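Local coordinates for secreted protein (Streptomyces lividans TK24, PDB 5LXZ) that probably acts as a secreted copper-radical oxidase of the galactose oxidase-like AA5 family, using a copper ion and a tyrosine-derived radical, at residues L466-S479 with K491-L504. The protein carries 1 engineered substitution. Numbering follows the deposited sequence. Where two conformers were deposited one is given.
With PO4 (phosphate ion), chain G.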
# COMPACT_ATOMS: atom_id res chain seq x y z
N LEU A 466 -2.50 -5.03 13.30
CA LEU A 466 -2.32 -5.74 14.57
C LEU A 466 -2.22 -4.75 15.72
O LEU A 466 -1.49 -3.78 15.65
CB LEU A 466 -1.05 -6.58 14.54
CG LEU A 466 -0.63 -7.31 15.81
CD1 LEU A 466 -1.66 -8.38 16.21
CD2 LEU A 466 0.78 -7.91 15.69
N LEU A 467 -2.97 -5.01 16.79
CA LEU A 467 -2.98 -4.17 17.96
C LEU A 467 -2.12 -4.77 19.07
O LEU A 467 -1.90 -5.98 19.10
CB LEU A 467 -4.42 -3.99 18.44
CG LEU A 467 -5.41 -3.45 17.42
CD1 LEU A 467 -6.83 -3.45 17.93
CD2 LEU A 467 -5.06 -2.06 16.98
N PRO A 468 -1.74 -3.95 20.06
CA PRO A 468 -0.91 -4.44 21.17
C PRO A 468 -1.53 -5.53 22.01
O PRO A 468 -0.81 -6.31 22.61
CB PRO A 468 -0.59 -3.16 21.96
CG PRO A 468 -0.63 -2.08 20.92
CD PRO A 468 -1.77 -2.46 20.03
N ASP A 469 -2.85 -5.63 22.00
CA ASP A 469 -3.50 -6.70 22.76
C ASP A 469 -3.59 -8.00 22.01
O ASP A 469 -4.13 -9.00 22.55
CB ASP A 469 -4.86 -6.24 23.29
CG ASP A 469 -5.92 -6.15 22.22
OD1 ASP A 469 -5.61 -6.16 21.04
OD2 ASP A 469 -7.13 -6.03 22.56
N GLY A 470 -3.07 -8.05 20.78
CA GLY A 470 -3.11 -9.26 19.96
C GLY A 470 -4.37 -9.43 19.11
O GLY A 470 -4.47 -10.40 18.38
N ARG A 471 -5.31 -8.51 19.22
CA ARG A 471 -6.44 -8.46 18.29
C ARG A 471 -6.05 -7.58 17.14
O ARG A 471 -5.01 -6.93 17.16
CB ARG A 471 -7.67 -7.91 18.97
CG ARG A 471 -8.14 -8.80 20.13
CD ARG A 471 -9.40 -8.26 20.80
NE ARG A 471 -9.86 -9.18 21.83
CZ ARG A 471 -9.35 -9.25 23.07
NH1 ARG A 471 -8.37 -8.44 23.47
NH2 ARG A 471 -9.80 -10.16 23.91
N LEU A 472 -6.90 -7.59 16.12
CA LEU A 472 -6.62 -6.86 14.87
C LEU A 472 -7.78 -6.00 14.48
O LEU A 472 -8.95 -6.40 14.59
CB LEU A 472 -6.29 -7.83 13.77
CG LEU A 472 -5.02 -8.62 14.04
CD1 LEU A 472 -5.35 -10.04 14.51
CD2 LEU A 472 -4.11 -8.66 12.83
N MET A 473 -7.47 -4.81 13.97
CA MET A 473 -8.49 -3.89 13.49
C MET A 473 -8.48 -3.91 11.97
O MET A 473 -7.41 -3.89 11.35
CB MET A 473 -8.23 -2.48 14.00
CG MET A 473 -9.30 -1.49 13.64
SD MET A 473 -9.09 -0.70 12.04
CE MET A 473 -7.77 0.44 12.45
N PHE A 474 -9.68 -3.94 11.40
CA PHE A 474 -9.89 -3.91 9.96
C PHE A 474 -10.71 -2.69 9.61
O PHE A 474 -11.64 -2.31 10.31
CB PHE A 474 -10.63 -5.17 9.53
CG PHE A 474 -9.73 -6.38 9.43
CD1 PHE A 474 -9.25 -7.01 10.59
CD2 PHE A 474 -9.37 -6.91 8.19
CE1 PHE A 474 -8.41 -8.13 10.52
CE2 PHE A 474 -8.55 -8.03 8.14
CZ PHE A 474 -8.04 -8.62 9.28
N PHE A 475 -10.34 -2.02 8.51
CA PHE A 475 -10.99 -0.77 8.12
C PHE A 475 -11.19 -0.68 6.63
O PHE A 475 -10.57 -1.40 5.85
CB PHE A 475 -10.15 0.44 8.58
CG PHE A 475 -8.82 0.52 7.90
CD1 PHE A 475 -8.67 1.20 6.69
CD2 PHE A 475 -7.70 -0.08 8.45
CE1 PHE A 475 -7.45 1.28 6.04
CE2 PHE A 475 -6.47 -0.00 7.80
CZ PHE A 475 -6.36 0.68 6.60
N GLY A 476 -12.02 0.27 6.23
CA GLY A 476 -12.16 0.67 4.86
C GLY A 476 -13.10 -0.16 4.04
O GLY A 476 -13.90 -0.92 4.60
N SER A 477 -13.02 0.08 2.73
CA SER A 477 -13.65 -0.63 1.60
C SER A 477 -14.48 0.30 0.78
O SER A 477 -15.46 0.90 1.27
CB SER A 477 -14.51 -1.83 1.99
OG SER A 477 -14.71 -2.57 0.80
N ASP A 478 -14.14 0.39 -0.49
CA ASP A 478 -14.66 1.40 -1.38
C ASP A 478 -15.19 0.78 -2.65
O ASP A 478 -14.62 0.93 -3.73
CB ASP A 478 -13.51 2.39 -1.64
CG ASP A 478 -13.93 3.74 -2.15
OD1 ASP A 478 -15.14 3.99 -2.42
OD2 ASP A 478 -13.04 4.63 -2.23
N SER A 479 -16.32 0.10 -2.52
CA SER A 479 -16.93 -0.53 -3.68
C SER A 479 -17.35 0.48 -4.72
O SER A 479 -17.83 1.58 -4.37
CB SER A 479 -18.18 -1.28 -3.27
OG SER A 479 -17.92 -2.36 -2.40
N LYS A 491 -21.04 3.19 -1.75
CA LYS A 491 -20.84 4.07 -0.62
C LYS A 491 -19.70 3.51 0.21
O LYS A 491 -19.68 2.33 0.51
CB LYS A 491 -22.11 4.15 0.24
CG LYS A 491 -23.30 4.72 -0.53
CD LYS A 491 -24.48 4.98 0.39
CE LYS A 491 -25.65 5.61 -0.35
NZ LYS A 491 -26.10 4.75 -1.48
N PHE A 492 -18.76 4.38 0.58
CA PHE A 492 -17.60 3.96 1.34
C PHE A 492 -18.03 3.30 2.66
O PHE A 492 -18.91 3.79 3.35
CB PHE A 492 -16.70 5.17 1.58
CG PHE A 492 -15.30 4.80 1.96
CD1 PHE A 492 -14.99 4.36 3.26
CD2 PHE A 492 -14.29 4.87 1.02
CE1 PHE A 492 -13.72 3.96 3.58
CE2 PHE A 492 -12.99 4.50 1.36
CZ PHE A 492 -12.72 4.04 2.64
N GLU A 493 -17.33 2.23 3.03
CA GLU A 493 -17.58 1.46 4.22
C GLU A 493 -16.92 2.16 5.39
O GLU A 493 -15.70 2.23 5.49
CB GLU A 493 -17.04 0.05 4.04
CG GLU A 493 -17.17 -0.80 5.28
CD GLU A 493 -18.64 -0.98 5.64
OE1 GLU A 493 -19.34 -1.76 4.94
OE2 GLU A 493 -19.05 -0.29 6.59
N GLN A 494 -17.73 2.67 6.32
CA GLN A 494 -17.25 3.40 7.48
C GLN A 494 -17.20 2.57 8.73
O GLN A 494 -16.68 3.01 9.75
CB GLN A 494 -18.08 4.70 7.69
CG GLN A 494 -18.02 5.64 6.50
CD GLN A 494 -18.60 7.00 6.81
OE1 GLN A 494 -19.64 7.08 7.49
NE2 GLN A 494 -17.97 8.07 6.30
N ARG A 495 -17.64 1.32 8.66
CA ARG A 495 -17.56 0.47 9.82
C ARG A 495 -16.12 -0.06 9.99
O ARG A 495 -15.39 -0.24 9.00
CB ARG A 495 -18.52 -0.68 9.71
CG ARG A 495 -19.98 -0.24 9.78
CD ARG A 495 -20.91 -1.40 9.54
NE ARG A 495 -20.81 -1.88 8.19
CZ ARG A 495 -21.41 -2.96 7.72
NH1 ARG A 495 -22.13 -3.73 8.54
NH2 ARG A 495 -21.23 -3.32 6.46
N ILE A 496 -15.76 -0.33 11.24
CA ILE A 496 -14.50 -0.89 11.64
C ILE A 496 -14.81 -2.27 12.25
O ILE A 496 -15.86 -2.39 12.89
CB ILE A 496 -13.93 0.11 12.69
CG1 ILE A 496 -13.71 1.49 12.04
CG2 ILE A 496 -12.62 -0.37 13.28
CD1 ILE A 496 -12.71 1.44 10.89
N GLU A 497 -13.94 -3.25 12.10
CA GLU A 497 -14.10 -4.52 12.78
C GLU A 497 -12.87 -4.80 13.62
O GLU A 497 -11.75 -4.40 13.27
CB GLU A 497 -14.27 -5.67 11.81
CG GLU A 497 -15.66 -5.89 11.27
CD GLU A 497 -15.77 -7.16 10.42
OE1 GLU A 497 -15.47 -7.12 9.23
OE2 GLU A 497 -16.18 -8.22 10.92
N ILE A 498 -13.07 -5.52 14.71
CA ILE A 498 -11.99 -6.13 15.46
C ILE A 498 -12.08 -7.62 15.35
O ILE A 498 -13.16 -8.18 15.58
CB ILE A 498 -12.10 -5.75 16.93
CG1 ILE A 498 -12.11 -4.26 17.05
CG2 ILE A 498 -10.98 -6.37 17.76
CD1 ILE A 498 -10.91 -3.58 16.57
N TYR A 499 -10.98 -8.26 14.99
CA TYR A 499 -10.89 -9.69 14.99
C TYR A 499 -10.11 -10.15 16.20
O TYR A 499 -8.98 -9.71 16.46
CB TYR A 499 -10.24 -10.22 13.69
CG TYR A 499 -10.10 -11.72 13.69
CD1 TYR A 499 -11.23 -12.53 13.67
CD2 TYR A 499 -8.87 -12.33 13.76
CE1 TYR A 499 -11.11 -13.90 13.69
CE2 TYR A 499 -8.72 -13.70 13.75
CZ TYR A 499 -9.86 -14.50 13.78
OH TYR A 499 -9.67 -15.86 13.78
N THR A 500 -10.67 -11.10 16.94
CA THR A 500 -10.01 -11.72 18.07
C THR A 500 -9.61 -13.13 17.64
O THR A 500 -10.49 -13.98 17.38
CB THR A 500 -10.98 -11.82 19.27
OG1 THR A 500 -11.35 -10.51 19.69
CG2 THR A 500 -10.33 -12.51 20.43
N PRO A 501 -8.33 -13.42 17.52
CA PRO A 501 -7.92 -14.71 16.97
C PRO A 501 -8.18 -15.87 17.97
O PRO A 501 -8.38 -15.62 19.14
CB PRO A 501 -6.40 -14.55 16.70
CG PRO A 501 -6.25 -13.05 16.57
CD PRO A 501 -7.20 -12.46 17.55
N PRO A 502 -8.09 -17.10 17.50
CA PRO A 502 -8.34 -18.26 18.38
C PRO A 502 -7.47 -18.25 19.63
O PRO A 502 -7.90 -18.70 20.70
CB PRO A 502 -7.94 -19.42 17.49
CG PRO A 502 -8.19 -18.96 16.09
CD PRO A 502 -7.87 -17.50 16.11
N TYR A 503 -6.25 -17.70 19.53
CA TYR A 503 -5.33 -17.72 20.67
C TYR A 503 -5.77 -16.93 21.89
O TYR A 503 -5.16 -17.08 22.96
CB TYR A 503 -3.88 -17.38 20.23
CG TYR A 503 -3.61 -16.03 19.55
CD1 TYR A 503 -4.16 -14.86 20.01
CD2 TYR A 503 -2.73 -15.95 18.49
CE1 TYR A 503 -3.91 -13.64 19.42
CE2 TYR A 503 -2.45 -14.72 17.89
CZ TYR A 503 -3.04 -13.58 18.36
OH TYR A 503 -2.75 -12.37 17.75
N LEU A 504 -6.82 -16.11 21.76
CA LEU A 504 -7.37 -15.44 22.92
C LEU A 504 -8.59 -16.15 23.50
O LEU A 504 -9.16 -15.63 24.46
CB LEU A 504 -7.69 -14.01 22.60
CG LEU A 504 -6.46 -13.17 22.24
CD1 LEU A 504 -6.82 -11.71 22.17
CD2 LEU A 504 -5.26 -13.39 23.16
P PO4 G . -7.70 -9.66 26.94
O1 PO4 G . -8.10 -8.87 28.17
O2 PO4 G . -7.19 -8.63 25.92
O3 PO4 G . -6.65 -10.69 27.28
O4 PO4 G . -8.87 -10.45 26.41
O HOH W 1 -14.19 -2.28 7.15
O HOH W 2 -14.08 1.83 7.65
O HOH W 3 -17.85 0.23 -0.08
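With CG set beside its backbone N (chi1 -62°) and the chain extended to NE, Arg-471 runs alongside Thr-500, and NE gives Thr-500 OG1 a bent bond (2.9 Å) in the guanidinium plane. Leu-504 CD1 lies over one face, 3.6 Å from Arg-471 CZ; NH1 forms a salt bridge with Asp-469, and NH1 and NH2 each hold an oxygen of a phosphate that probably came from the crystallisation liquor. Arginine suits this partly exposed edge, where one flat group serves all three. Tyr-503 OH reaches a lone pair of Gly-470 O in the carbonyl plane (2.7 Å); glycine suits this positive phi, where a beta-carbon would press on Asp-469 O and come near the Tyr-503 ring.

At the other end CG of Phe-492, anti to the backbone N (chi1 -161°), lays the ring under Ser-477 O, 3.9 Å above its centre, and across the Asp-478 carboxylate, Phe-492 CD2 to Asp-478 CG 3.4 Å. Replacing the ring by an alanine would probably open a gap beside the Asp-478 carboxylate and Gly-476 CA and take the cover from Ser-477 O. His-461, a copper ligand, and Asn-47 hold OD2 of Asp-478, a second-shell residue of the copper site.

Between these ends, Leu-472 with Tyr-499 and Phe-474 with Glu-497 form antiparallel hydrogen-bonded pairs. The bent Met-473 brings its methylene CG within 3.5 Å of the Ile-496 methyl CG2, with SD a little farther off. Two waters fill the interruption at Gly-476, after which Glu-493 N bonds to Ser-477 O (2.9 Å) and restores direct backbone contact.

Strands 472-476 and 496-500 are the central pair of a propeller blade, flanked by 462-466 and by the N-terminal strand 14-18, which closes the ring, as in galactose oxidase; Leu-472, Phe-474 and Tyr-499 pack on strand 418-421, Met-473 and Ile-498 on Trp-62.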